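Local coordinates for Mn transporter subunit (Synechocystis sp. PCC 6803, PDB 3UJP), which binds manganese and probably hands it to the membrane part of an ABC transporter for uptake into the cell, at residues Lys33-Phe38 / Val54-Thr59; Ser73-Ala78 / Glu96-Asn101; Ala81-Tyr86 / Arg147-Glu152; Val109-Ile114 / Leu140-Asn145. All coordinates share one frame; numbering follows the deposited sequence.

Contact 1 of 4, residues Lys33-Phe38 / Val54-Thr59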
loop_
_atom_site.group_PDB
_atom_site.type_symbol
_atom_site.label_atom_id
_atom_site.label_comp_id
_atom_site.label_asym_id
_atom_site.label_seq_id
_atom_site.Cartn_x
_atom_site.Cartn_y
_atom_site.Cartn_z
ATOM N N LYS A 33 -7.779 3.184 -8.199
ATOM C CA LYS A 33 -8.117 3.474 -6.810
ATOM C C LYS A 33 -9.580 3.147 -6.504
ATOM O O LYS A 33 -10.482 3.714 -7.103
ATOM C CB LYS A 33 -7.801 4.925 -6.469
ATOM C CG LYS A 33 -6.731 5.086 -5.389
ATOM C CD LYS A 33 -7.314 5.621 -4.057
ATOM C CE LYS A 33 -7.798 7.090 -4.181
ATOM N NZ LYS A 33 -8.378 7.624 -2.906
ATOM N N VAL A 34 -9.813 2.224 -5.574
ATOM C CA VAL A 34 -11.171 1.761 -5.295
ATOM C C VAL A 34 -11.616 2.127 -3.883
ATOM O O VAL A 34 -10.888 1.898 -2.916
ATOM C CB VAL A 34 -11.303 0.243 -5.508
ATOM C CG1 VAL A 34 -12.686 -0.222 -5.149
ATOM C CG2 VAL A 34 -11.009 -0.097 -6.931
ATOM N N LEU A 35 -12.816 2.681 -3.763
ATOM C CA LEU A 35 -13.292 3.171 -2.470
ATOM C C LEU A 35 -14.525 2.402 -1.982
ATOM O O LEU A 35 -15.450 2.141 -2.763
ATOM C CB LEU A 35 -13.605 4.665 -2.549
ATOM C CG LEU A 35 -13.206 5.409 -1.282
ATOM C CD1 LEU A 35 -11.673 5.567 -1.236
ATOM C CD2 LEU A 35 -13.917 6.761 -1.163
ATOM N N THR A 36 -14.536 2.014 -0.709
ATOM C CA THR A 36 -15.718 1.354 -0.161
ATOM C C THR A 36 -16.243 2.034 1.090
ATOM O O THR A 36 -15.493 2.612 1.877
ATOM C CB THR A 36 -15.525 -0.161 0.112
ATOM O OG1 THR A 36 -14.319 -0.383 0.849
ATOM C CG2 THR A 36 -15.453 -0.918 -1.177
ATOM N N THR A 37 -17.548 1.925 1.267
ATOM C CA THR A 37 -18.250 2.587 2.339
ATOM C C THR A 37 -17.724 2.221 3.714
ATOM O O THR A 37 -17.281 3.101 4.471
ATOM C CB THR A 37 -19.736 2.323 2.230
ATOM O OG1 THR A 37 -19.963 0.921 2.036
ATOM C CG2 THR A 37 -20.251 3.060 1.028
ATOM N N PHE A 38 -17.759 0.935 4.045
ATOM C CA PHE A 38 -17.241 0.487 5.335
ATOM C C PHE A 38 -16.193 -0.612 5.266
ATOM O O PHE A 38 -16.038 -1.285 4.247
ATOM C CB PHE A 38 -18.366 0.089 6.288
ATOM C CG PHE A 38 -19.175 -1.085 5.841
ATOM C CD1 PHE A 38 -19.180 -2.252 6.581
ATOM C CD2 PHE A 38 -19.952 -1.010 4.713
ATOM C CE1 PHE A 38 -19.926 -3.311 6.191
ATOM C CE2 PHE A 38 -20.698 -2.071 4.318
ATOM C CZ PHE A 38 -20.692 -3.222 5.059
ATOM N N VAL A 54 -5.843 -0.581 -5.223
ATOM C CA VAL A 54 -5.585 -0.106 -3.870
ATOM C C VAL A 54 -6.893 0.273 -3.207
ATOM O O VAL A 54 -7.499 1.297 -3.525
ATOM C CB VAL A 54 -4.528 1.035 -3.798
ATOM C CG1 VAL A 54 -4.363 1.725 -5.130
ATOM C CG2 VAL A 54 -4.863 2.023 -2.679
ATOM N N VAL A 55 -7.330 -0.591 -2.299
ATOM C CA VAL A 55 -8.652 -0.496 -1.738
ATOM C C VAL A 55 -8.609 0.302 -0.479
ATOM O O VAL A 55 -7.688 0.144 0.327
ATOM C CB VAL A 55 -9.151 -1.853 -1.380
ATOM C CG1 VAL A 55 -10.514 -1.711 -0.753
ATOM C CG2 VAL A 55 -9.180 -2.712 -2.622
ATOM N N GLU A 56 -9.609 1.148 -0.293
ATOM C CA GLU A 56 -9.648 1.978 0.887
ATOM C C GLU A 56 -11.083 2.143 1.335
ATOM O O GLU A 56 -12.003 1.976 0.549
ATOM C CB GLU A 56 -9.025 3.316 0.554
ATOM C CG GLU A 56 -8.789 4.231 1.719
ATOM C CD GLU A 56 -8.192 5.554 1.251
ATOM O OE1 GLU A 56 -7.985 5.694 0.014
ATOM O OE2 GLU A 56 -7.937 6.442 2.109
ATOM N N SER A 57 -11.268 2.447 2.608
ATOM C CA SER A 57 -12.589 2.594 3.175
ATOM C C SER A 57 -12.899 4.062 3.486
ATOM O O SER A 57 -11.986 4.856 3.747
ATOM C CB SER A 57 -12.643 1.802 4.469
ATOM O OG SER A 57 -13.969 1.644 4.969
ATOM N N ILE A 58 -14.188 4.422 3.475
ATOM C CA ILE A 58 -14.615 5.748 3.931
ATOM C C ILE A 58 -14.557 5.782 5.462
ATOM O O ILE A 58 -13.782 6.549 6.074
ATOM C CB ILE A 58 -16.069 6.107 3.497
ATOM C CG1 ILE A 58 -16.262 6.052 1.981
ATOM C CG2 ILE A 58 -16.471 7.484 4.024
ATOM C CD1 ILE A 58 -15.634 7.143 1.281
ATOM N N THR A 59 -15.404 4.952 6.071
ATOM C CA THR A 59 -15.543 4.878 7.522
ATOM C C THR A 59 -14.367 4.100 8.086
ATOM O O THR A 59 -14.035 3.031 7.581
ATOM C CB THR A 59 -16.787 4.108 7.873
ATOM O OG1 THR A 59 -16.633 2.779 7.383
ATOM C CG2 THR A 59 -18.006 4.714 7.215
#
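V34 and T36 carry the backbone pairing of two parallel strands. V34 N donates to V54 O, and V34 O takes E56 N at 3.0 Å. T36 repeats the pattern with E56 O and I58 N, while the backbone of L35 faces the other way, to L83 and L85. Past the strand ends, T37 O is gripped twice by T59: by its amide N, and by OG1 at 3.0 Å, which lies in the carbonyl plane on a lone pair. A chi1 of 63° sets that OG1 between the backbone N and carbonyl carbon.

Charge pairs across the strands where K33 NZ comes within 3.5 Å of E56 OE1; E56 also binds R60 through OE2, so its carboxylate is shared. Among apolar contacts, L35 lies beside E56, its CD1 3.9 Å from E56 CB, and packs on I84. An alanine in place of L35 would probably open a gap beside the stem of E56 and leave I84 less well packed. The opposite face of the sheet bears T36, V55 and S57, compact enough to sit under helix 39-49. Strand 33-36, that helix and strand 54-57 form a beta-alpha-beta crossover, the unit from which parallel sheets are built.

Contact 2 of 4, residues Ser73-Ala78 / Glu96-Asn101. With ZN (zinc ion), chain G.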
loop_
_atom_site.group_PDB
_atom_site.type_symbol
_atom_site.label_atom_id
_atom_site.label_comp_id
_atom_site.label_asym_id
_atom_site.label_seq_id
_atom_site.Cartn_x
_atom_site.Cartn_y
_atom_site.Cartn_z
ATOM N N SER A 73 -12.638 15.554 3.598
ATOM C CA SER A 73 -11.595 14.614 3.162
ATOM C C SER A 73 -12.251 13.383 2.560
ATOM O O SER A 73 -11.818 12.872 1.528
ATOM C CB SER A 73 -10.726 14.158 4.331
ATOM O OG SER A 73 -10.294 15.250 5.116
ATOM N N ASP A 74 -13.290 12.893 3.221
ATOM C CA ASP A 74 -14.075 11.816 2.646
ATOM C C ASP A 74 -14.490 12.204 1.233
ATOM O O ASP A 74 -14.288 11.432 0.295
ATOM C CB ASP A 74 -15.308 11.498 3.505
ATOM C CG ASP A 74 -14.953 10.851 4.837
ATOM O OD1 ASP A 74 -15.890 10.399 5.521
ATOM O OD2 ASP A 74 -13.757 10.783 5.206
ATOM N N ILE A 75 -15.053 13.407 1.080
ATOM C CA ILE A 75 -15.545 13.843 -0.230
ATOM C C ILE A 75 -14.397 14.067 -1.193
ATOM O O ILE A 75 -14.520 13.784 -2.393
ATOM C CB ILE A 75 -16.398 15.121 -0.180
ATOM C CG1 ILE A 75 -17.477 15.015 0.894
ATOM C CG2 ILE A 75 -17.068 15.333 -1.521
ATOM C CD1 ILE A 75 -18.884 14.911 0.330
ATOM N N VAL A 76 -13.286 14.577 -0.672
ATOM C CA VAL A 76 -12.096 14.753 -1.496
ATOM C C VAL A 76 -11.689 13.404 -2.094
ATOM O O VAL A 76 -11.542 13.289 -3.316
ATOM C CB VAL A 76 -10.912 15.464 -0.738
ATOM C CG1 VAL A 76 -10.097 14.484 0.109
ATOM C CG2 VAL A 76 -9.998 16.163 -1.723
ATOM N N LYS A 77 -11.542 12.389 -1.234
ATOM C CA LYS A 77 -11.159 11.047 -1.677
ATOM C C LYS A 77 -12.056 10.617 -2.800
ATOM O O LYS A 77 -11.613 10.489 -3.919
ATOM C CB LYS A 77 -11.218 10.028 -0.540
ATOM C CG LYS A 77 -10.020 10.099 0.413
ATOM C CD LYS A 77 -10.137 9.096 1.577
ATOM C CE LYS A 77 -11.226 9.514 2.582
ATOM N NZ LYS A 77 -11.480 8.519 3.685
ATOM N N ALA A 78 -13.330 10.439 -2.504
ATOM C CA ALA A 78 -14.320 10.053 -3.511
ATOM C C ALA A 78 -14.115 10.583 -4.947
ATOM O O ALA A 78 -14.173 9.806 -5.910
ATOM C CB ALA A 78 -15.722 10.394 -3.019
ATOM N N GLU A 96 -26.181 8.249 -1.169
ATOM C CA GLU A 96 -26.890 9.015 -2.204
ATOM C C GLU A 96 -26.371 10.453 -2.312
ATOM O O GLU A 96 -26.029 10.949 -3.390
ATOM C CB GLU A 96 -28.397 9.029 -1.887
ATOM C CG GLU A 96 -29.291 9.650 -2.960
ATOM C CD GLU A 96 -30.763 9.729 -2.539
ATOM O OE1 GLU A 96 -31.315 10.849 -2.511
ATOM O OE2 GLU A 96 -31.377 8.672 -2.249
ATOM N N GLN A 97 -26.298 11.113 -1.171
ATOM C CA GLN A 97 -25.936 12.513 -1.122
ATOM C C GLN A 97 -24.451 12.738 -1.353
ATOM O O GLN A 97 -24.043 13.676 -2.042
ATOM C CB GLN A 97 -26.309 13.037 0.240
ATOM C CG GLN A 97 -26.057 14.468 0.406
ATOM C CD GLN A 97 -27.166 15.075 1.181
ATOM O OE1 GLN A 97 -26.944 15.679 2.229
ATOM N NE2 GLN A 97 -28.391 14.895 0.689
ATOM N N PHE A 98 -23.651 11.883 -0.724
ATOM C CA PHE A 98 -22.198 11.873 -0.864
ATOM C C PHE A 98 -21.847 11.658 -2.324
ATOM O O PHE A 98 -20.972 12.309 -2.878
ATOM C CB PHE A 98 -21.643 10.714 -0.036
ATOM C CG PHE A 98 -20.150 10.578 -0.085
ATOM C CD1 PHE A 98 -19.346 11.306 0.782
ATOM C CD2 PHE A 98 -19.549 9.692 -0.963
ATOM C CE1 PHE A 98 -17.957 11.176 0.755
ATOM C CE2 PHE A 98 -18.159 9.554 -0.997
ATOM C CZ PHE A 98 -17.360 10.305 -0.143
ATOM N N LEU A 99 -22.561 10.727 -2.937
ATOM C CA LEU A 99 -22.353 10.369 -4.325
ATOM C C LEU A 99 -22.623 11.574 -5.204
ATOM O O LEU A 99 -21.794 11.956 -6.023
ATOM C CB LEU A 99 -23.301 9.235 -4.701
ATOM C CG LEU A 99 -23.011 8.582 -6.040
ATOM C CD1 LEU A 99 -21.563 8.106 -6.066
ATOM C CD2 LEU A 99 -24.003 7.447 -6.332
ATOM N N GLY A 100 -23.791 12.171 -5.022
ATOM C CA GLY A 100 -24.207 13.285 -5.852
ATOM C C GLY A 100 -23.193 14.404 -6.035
ATOM O O GLY A 100 -23.305 15.188 -6.981
ATOM N N ASN A 101 -22.208 14.463 -5.155
ATOM C CA ASN A 101 -21.246 15.547 -5.214
ATOM C C ASN A 101 -19.866 15.188 -5.695
ATOM O O ASN A 101 -18.911 15.861 -5.377
ATOM C CB ASN A 101 -21.210 16.397 -3.947
ATOM C CG ASN A 101 -20.771 15.643 -2.750
ATOM O OD1 ASN A 101 -21.521 14.857 -2.200
ATOM N ND2 ASN A 101 -19.558 15.895 -2.311
HETATM ZN ZN ZN G . -33.261 8.267 -2.493
#
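The helical segments bearing I75 and F98 cross at 58°, their axes 10.5 Å apart at closest approach. I75 and F98 are the closest CA pair, 7.0 Å apart. F98 spans the interval. Its CG stands anti to the backbone N (chi1 180°), and the ring beyond it reaches helix 72-80, where it meets D74, I75 and, about a turn further on, A78. The carbonyl of D74 sits at the ring edge, close to the ring plane, with D74 O 3.3 Å from F98 CZ. I75 slides past the ring in the opposite direction and brings CD1 to 3.7 Å from F98 CD1. A78 presents its CB obliquely to F98 CE2 and CZ; so small a residue lets the ring come close to the helix backbone.

The carboxylate of D74 is engaged away from the ring, by the hydroxyl of Y68 and by K77, whose NZ lies 3.6 Å from D74 OD2. W94 meets the F98 ring edge-to-face, and P70 and I58 add to its apolar surroundings. On the outer side of the second helix E96 binds a zinc ion through OE2 at 1.9 Å. The phenyl ring is thus lodged among apolar groups, aliphatic and aromatic, and held mainly by packing; the slightly positive C-H groups of its edge probably suit the D74 carbonyl.

Contact 3 of 4, residues Ala81-Tyr86 / Arg147-Glu152. With ZN (zinc ion), chain F.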
loop_
_atom_site.group_PDB
_atom_site.type_symbol
_atom_site.label_atom_id
_atom_site.label_comp_id
_atom_site.label_asym_id
_atom_site.label_seq_id
_atom_site.Cartn_x
_atom_site.Cartn_y
_atom_site.Cartn_z
ATOM N N ALA A 81 -11.024 8.839 -6.475
ATOM C CA ALA A 81 -11.087 7.406 -6.643
ATOM C C ALA A 81 -11.432 7.108 -8.107
ATOM O O ALA A 81 -11.960 7.983 -8.782
ATOM C CB ALA A 81 -12.143 6.858 -5.714
ATOM N N ASP A 82 -11.135 5.899 -8.600
ATOM C CA ASP A 82 -11.450 5.519 -9.993
ATOM C C ASP A 82 -12.701 4.637 -10.065
ATOM O O ASP A 82 -13.167 4.279 -11.153
ATOM C CB ASP A 82 -10.261 4.821 -10.704
ATOM C CG ASP A 82 -8.959 5.649 -10.679
ATOM O OD1 ASP A 82 -8.244 5.595 -9.654
ATOM O OD2 ASP A 82 -8.624 6.347 -11.674
ATOM N N LEU A 83 -13.229 4.288 -8.895
ATOM C CA LEU A 83 -14.437 3.471 -8.771
ATOM C C LEU A 83 -14.863 3.400 -7.312
ATOM O O LEU A 83 -14.025 3.341 -6.423
ATOM C CB LEU A 83 -14.217 2.047 -9.288
ATOM C CG LEU A 83 -15.339 1.051 -8.944
ATOM C CD1 LEU A 83 -16.678 1.517 -9.473
ATOM C CD2 LEU A 83 -15.030 -0.329 -9.474
ATOM N N ILE A 84 -16.167 3.400 -7.068
ATOM C CA ILE A 84 -16.683 3.433 -5.705
ATOM C C ILE A 84 -17.732 2.369 -5.521
ATOM O O ILE A 84 -18.762 2.357 -6.184
ATOM C CB ILE A 84 -17.271 4.808 -5.333
ATOM C CG1 ILE A 84 -16.148 5.845 -5.167
ATOM C CG2 ILE A 84 -18.100 4.695 -4.063
ATOM C CD1 ILE A 84 -16.566 7.265 -5.486
ATOM N N LEU A 85 -17.444 1.473 -4.595
ATOM C CA LEU A 85 -18.192 0.249 -4.403
ATOM C C LEU A 85 -18.942 0.370 -3.106
ATOM O O LEU A 85 -18.338 0.646 -2.068
ATOM C CB LEU A 85 -17.204 -0.909 -4.291
ATOM C CG LEU A 85 -17.047 -1.803 -5.510
ATOM C CD1 LEU A 85 -17.202 -0.974 -6.747
ATOM C CD2 LEU A 85 -15.708 -2.478 -5.453
ATOM N N TYR A 86 -20.252 0.171 -3.153
ATOM C CA TYR A 86 -21.035 0.280 -1.945
ATOM C C TYR A 86 -22.050 -0.850 -1.844
ATOM O O TYR A 86 -22.370 -1.494 -2.839
ATOM C CB TYR A 86 -21.689 1.663 -1.839
ATOM C CG TYR A 86 -22.876 1.938 -2.751
ATOM C CD1 TYR A 86 -22.701 2.219 -4.100
ATOM C CD2 TYR A 86 -24.172 1.953 -2.247
ATOM C CE1 TYR A 86 -23.782 2.495 -4.927
ATOM C CE2 TYR A 86 -25.261 2.219 -3.064
ATOM C CZ TYR A 86 -25.060 2.490 -4.403
ATOM O OH TYR A 86 -26.138 2.754 -5.220
ATOM N N ARG A 147 -16.034 -8.771 -8.608
ATOM C CA ARG A 147 -15.165 -9.298 -9.636
ATOM C C ARG A 147 -15.491 -8.610 -10.945
ATOM O O ARG A 147 -14.615 -8.017 -11.574
ATOM C CB ARG A 147 -15.330 -10.807 -9.762
ATOM C CG ARG A 147 -14.087 -11.556 -10.233
ATOM C CD ARG A 147 -14.523 -12.747 -11.055
ATOM N NE ARG A 147 -15.223 -12.303 -12.254
ATOM C CZ ARG A 147 -16.007 -13.073 -13.003
ATOM N NH1 ARG A 147 -16.594 -12.565 -14.073
ATOM N NH2 ARG A 147 -16.207 -14.349 -12.686
ATOM N N GLN A 148 -16.758 -8.660 -11.340
ATOM C CA GLN A 148 -17.200 -8.014 -12.586
ATOM C C GLN A 148 -16.862 -6.528 -12.636
ATOM O O GLN A 148 -16.569 -5.984 -13.698
ATOM C CB GLN A 148 -18.707 -8.173 -12.798
ATOM C CG GLN A 148 -19.197 -9.589 -12.995
ATOM C CD GLN A 148 -20.716 -9.655 -12.951
ATOM O OE1 GLN A 148 -21.398 -8.624 -13.019
ATOM N NE2 GLN A 148 -21.259 -10.870 -12.825
ATOM N N ALA A 149 -16.925 -5.878 -11.483
ATOM C CA ALA A 149 -16.706 -4.441 -11.400
ATOM C C ALA A 149 -15.258 -4.130 -11.690
ATOM O O ALA A 149 -14.951 -3.081 -12.260
ATOM C CB ALA A 149 -17.086 -3.934 -10.035
ATOM N N PHE A 150 -14.382 -5.058 -11.285
ATOM C CA PHE A 150 -12.927 -4.913 -11.414
ATOM C C PHE A 150 -12.399 -5.278 -12.802
ATOM O O PHE A 150 -11.406 -4.700 -13.249
ATOM C CB PHE A 150 -12.202 -5.797 -10.408
ATOM C CG PHE A 150 -12.217 -5.284 -9.016
ATOM C CD1 PHE A 150 -13.006 -4.229 -8.657
ATOM C CD2 PHE A 150 -11.428 -5.874 -8.057
ATOM C CE1 PHE A 150 -13.008 -3.773 -7.376
ATOM C CE2 PHE A 150 -11.422 -5.424 -6.785
ATOM C CZ PHE A 150 -12.216 -4.371 -6.441
ATOM N N VAL A 151 -13.025 -6.256 -13.462
ATOM C CA VAL A 151 -12.618 -6.633 -14.818
ATOM C C VAL A 151 -12.908 -5.488 -15.798
ATOM O O VAL A 151 -12.097 -5.210 -16.695
ATOM C CB VAL A 151 -13.294 -7.925 -15.307
ATOM C CG1 VAL A 151 -13.168 -9.002 -14.273
ATOM C CG2 VAL A 151 -14.762 -7.672 -15.638
ATOM N N GLU A 152 -14.060 -4.830 -15.614
ATOM C CA GLU A 152 -14.414 -3.650 -16.395
ATOM C C GLU A 152 -13.564 -2.480 -15.968
ATOM O O GLU A 152 -13.048 -1.757 -16.809
ATOM C CB GLU A 152 -15.883 -3.296 -16.226
ATOM C CG GLU A 152 -16.814 -4.428 -16.585
ATOM C CD GLU A 152 -18.251 -4.095 -16.231
ATOM O OE1 GLU A 152 -18.489 -2.930 -15.842
ATOM O OE2 GLU A 152 -19.136 -4.982 -16.329
HETATM ZN ZN ZN F . -7.357 8.132 -11.477
#
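The ring of F150 is the flat group of this contact, and two leucines of strand 83-86 approach it. L83 CD2 lies at the ring edge near its plane, a loose 4.5 Å from F150 CD1. L85 comes nearer but obliquely, its CD2 3.6 Å from F150 CE1, and the two side chains cross at a slant. Y161 meets the same ring edge-to-face, and V45, V48 and A49 of helix 39-49 also touch it, so the phenyl has largely apolar neighbours. A chi1 of -76° places CG of F150 anti to the carbonyl carbon; the ring beyond it comes nearer the strand.

A149 adds the close approach of the helix: its CB is 4.2 Å from L83 CD2 and 4.4 Å from L85 CD1, and a methyl group is enough to meet both leucines. This is the usual layering of an alpha/beta fold, with helix 136-153 laid on the parallel sheet and running at 176° to the strand, the axes 10.6 Å apart. The leucines at alternate positions point to the helix, and I84 between them faces the other side of the sheet, against V105 and L35. Just before the strand, D82 binds a zinc ion through OD2 at 2.2 Å and packs against R137 of a third subunit, another copy of the protein.

Contact 4 of 4, residues Val109-Ile114 / Leu140-Asn145; sequences VLTEGI and LVYVEN
Y142 lays its ring against the start of the loop, where L110 O lies over one face, 3.6 Å from Y142 CD1. L110 CB rests 3.7 Å from the same ring carbon. I114 comes from another direction, crossing the tyrosine at about a right angle, with CD1 3.5 Å from Y142 CE2. T111 runs beside the ring, and its OG1 gives a weak hydrogen bond of 3.1 Å to Y142 OH; the stronger partner of that hydroxyl is N87. An alanine in place of Y142 would probably open a gap between L110 and I114 and leave N87 and T111 without the hydroxyl they share.

One turn along the helix, N145 clamps the loop. Its chi1 of -61° puts CG anti to the carbonyl carbon, and ND2 donates to E112 O at 3.1 Å, in the carbonyl plane on a lone pair. The same ND2 makes a weak bond to L110 O, which also receives a CA-H...O contact, Y142 CA lying 3.4 Å from L110 O. Asparagine suits this place, its short amide serving two loop carbonyls. The loop doubles back through overlapping turns, type I from V109 to E112 and type II from T111 to I114. At G113 (phi 112°) a side chain would press on the preceding carbonyl O, hence the glycine. Y142 and N145 fasten these turns to helix 136-153, a strand-to-helix connection of the alpha/beta fold.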
loop_
_atom_site.group_PDB
_atom_site.type_symbol
_atom_site.label_atom_id
_atom_site.label_comp_id
_atom_site.label_asym_id
_atom_site.label_seq_id
_atom_site.Cartn_x
_atom_site.Cartn_y
_atom_site.Cartn_z
ATOM N N VAL A 109 -23.383 -1.553 -6.820
ATOM C CA VAL A 109 -23.828 -2.099 -5.545
ATOM C C VAL A 109 -23.519 -3.606 -5.467
ATOM O O VAL A 109 -24.053 -4.414 -6.223
ATOM C CB VAL A 109 -25.326 -1.679 -5.143
ATOM C CG1 VAL A 109 -25.933 -0.727 -6.142
ATOM C CG2 VAL A 109 -26.245 -2.882 -4.903
ATOM N N LEU A 110 -22.612 -3.961 -4.566
ATOM C CA LEU A 110 -22.186 -5.335 -4.388
ATOM C C LEU A 110 -23.355 -6.214 -3.983
ATOM O O LEU A 110 -23.220 -7.432 -3.833
ATOM C CB LEU A 110 -21.116 -5.406 -3.319
ATOM C CG LEU A 110 -20.020 -4.376 -3.478
ATOM C CD1 LEU A 110 -18.993 -4.540 -2.364
ATOM C CD2 LEU A 110 -19.397 -4.523 -4.858
ATOM N N THR A 111 -24.514 -5.613 -3.818
ATOM C CA THR A 111 -25.607 -6.349 -3.233
ATOM C C THR A 111 -26.565 -6.922 -4.284
ATOM O O THR A 111 -27.403 -7.762 -3.969
ATOM C CB THR A 111 -26.301 -5.490 -2.173
ATOM O OG1 THR A 111 -26.269 -6.185 -0.922
ATOM C CG2 THR A 111 -27.722 -5.139 -2.564
ATOM N N GLU A 112 -26.394 -6.494 -5.535
ATOM C CA GLU A 112 -27.272 -6.875 -6.652
ATOM C C GLU A 112 -27.468 -8.383 -6.899
ATOM O O GLU A 112 -26.519 -9.105 -7.217
ATOM C CB GLU A 112 -26.783 -6.202 -7.938
ATOM C CG GLU A 112 -27.477 -6.693 -9.174
ATOM C CD GLU A 112 -26.950 -6.017 -10.427
ATOM O OE1 GLU A 112 -26.126 -5.079 -10.285
ATOM O OE2 GLU A 112 -27.361 -6.414 -11.546
ATOM N N GLY A 113 -28.710 -8.851 -6.771
ATOM C CA GLY A 113 -29.063 -10.217 -7.124
ATOM C C GLY A 113 -29.411 -10.976 -5.878
ATOM O O GLY A 113 -29.881 -12.128 -5.918
ATOM N N ILE A 114 -29.156 -10.325 -4.745
ATOM C CA ILE A 114 -29.480 -10.913 -3.455
ATOM C C ILE A 114 -30.911 -10.527 -3.123
ATOM O O ILE A 114 -31.297 -9.358 -3.268
ATOM C CB ILE A 114 -28.530 -10.430 -2.347
ATOM C CG1 ILE A 114 -27.096 -10.429 -2.851
ATOM C CG2 ILE A 114 -28.663 -11.298 -1.074
ATOM C CD1 ILE A 114 -26.115 -9.999 -1.785
ATOM N N LEU A 140 -21.232 -14.776 -1.503
ATOM C CA LEU A 140 -20.668 -15.235 -2.756
ATOM C C LEU A 140 -21.097 -14.329 -3.900
ATOM O O LEU A 140 -20.337 -14.081 -4.848
ATOM C CB LEU A 140 -20.978 -16.708 -3.014
ATOM C CG LEU A 140 -20.372 -17.762 -2.060
ATOM C CD1 LEU A 140 -20.704 -19.170 -2.541
ATOM C CD2 LEU A 140 -18.881 -17.637 -1.891
ATOM N N VAL A 141 -22.299 -13.787 -3.792
ATOM C CA VAL A 141 -22.752 -12.848 -4.796
ATOM C C VAL A 141 -22.095 -11.466 -4.594
ATOM O O VAL A 141 -21.860 -10.714 -5.549
ATOM C CB VAL A 141 -24.266 -12.767 -4.808
ATOM C CG1 VAL A 141 -24.841 -14.145 -4.980
ATOM C CG2 VAL A 141 -24.741 -12.216 -3.530
ATOM N N TYR A 142 -21.786 -11.127 -3.352
ATOM C CA TYR A 142 -21.015 -9.920 -3.091
ATOM C C TYR A 142 -19.722 -10.002 -3.879
ATOM O O TYR A 142 -19.403 -9.116 -4.666
ATOM C CB TYR A 142 -20.690 -9.834 -1.610
ATOM C CG TYR A 142 -21.741 -9.148 -0.780
ATOM C CD1 TYR A 142 -21.708 -7.773 -0.601
ATOM C CD2 TYR A 142 -22.762 -9.865 -0.169
ATOM C CE1 TYR A 142 -22.655 -7.121 0.161
ATOM C CE2 TYR A 142 -23.729 -9.213 0.608
ATOM C CZ TYR A 142 -23.663 -7.836 0.770
ATOM O OH TYR A 142 -24.599 -7.148 1.525
ATOM N N VAL A 143 -18.998 -11.105 -3.687
ATOM C CA VAL A 143 -17.647 -11.269 -4.231
ATOM C C VAL A 143 -17.658 -11.361 -5.739
ATOM O O VAL A 143 -16.692 -11.011 -6.395
ATOM C CB VAL A 143 -16.912 -12.519 -3.677
ATOM C CG1 VAL A 143 -17.016 -12.596 -2.165
ATOM C CG2 VAL A 143 -17.467 -13.789 -4.310
ATOM N N GLU A 144 -18.748 -11.846 -6.302
ATOM C CA GLU A 144 -18.766 -11.968 -7.735
ATOM C C GLU A 144 -18.918 -10.602 -8.346
ATOM O O GLU A 144 -18.230 -10.276 -9.317
ATOM C CB GLU A 144 -19.913 -12.831 -8.193
ATOM C CG GLU A 144 -20.170 -12.669 -9.671
ATOM C CD GLU A 144 -19.154 -13.400 -10.507
ATOM O OE1 GLU A 144 -18.201 -13.966 -9.915
ATOM O OE2 GLU A 144 -19.310 -13.416 -11.748
ATOM N N ASN A 145 -19.820 -9.797 -7.782
ATOM C CA ASN A 145 -20.077 -8.448 -8.324
ATOM C C ASN A 145 -18.877 -7.524 -8.197
ATOM O O ASN A 145 -18.708 -6.598 -8.983
ATOM C CB ASN A 145 -21.307 -7.801 -7.681
ATOM C CG ASN A 145 -22.584 -8.592 -7.925
ATOM O OD1 ASN A 145 -22.772 -9.188 -8.990
ATOM N ND2 ASN A 145 -23.464 -8.602 -6.935
#

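In the fold
All four contacts lie in the first half of the chain, around the parallel sheet ordered 54-57, 33-36, 83-86, 107-109. Contact 1 pairs two of its strands; contact 3, centred about 11 Å away, lays helix 136-153 on the neighbouring strand. Contact 4 uses the same helix about 12 Å from contact 3 and is nested in its loop. Contact 2 joins helices 72-80 and 95-100 and alternates along the chain with contact 3. The centres of contacts 2 and 4 are about 22 Å apart. The loops after strands 54-57 and 107-109 carry the manganese ligands H66 and H131, while E197 and D272 come from the later part of the chain, consistent with a site between two lobes.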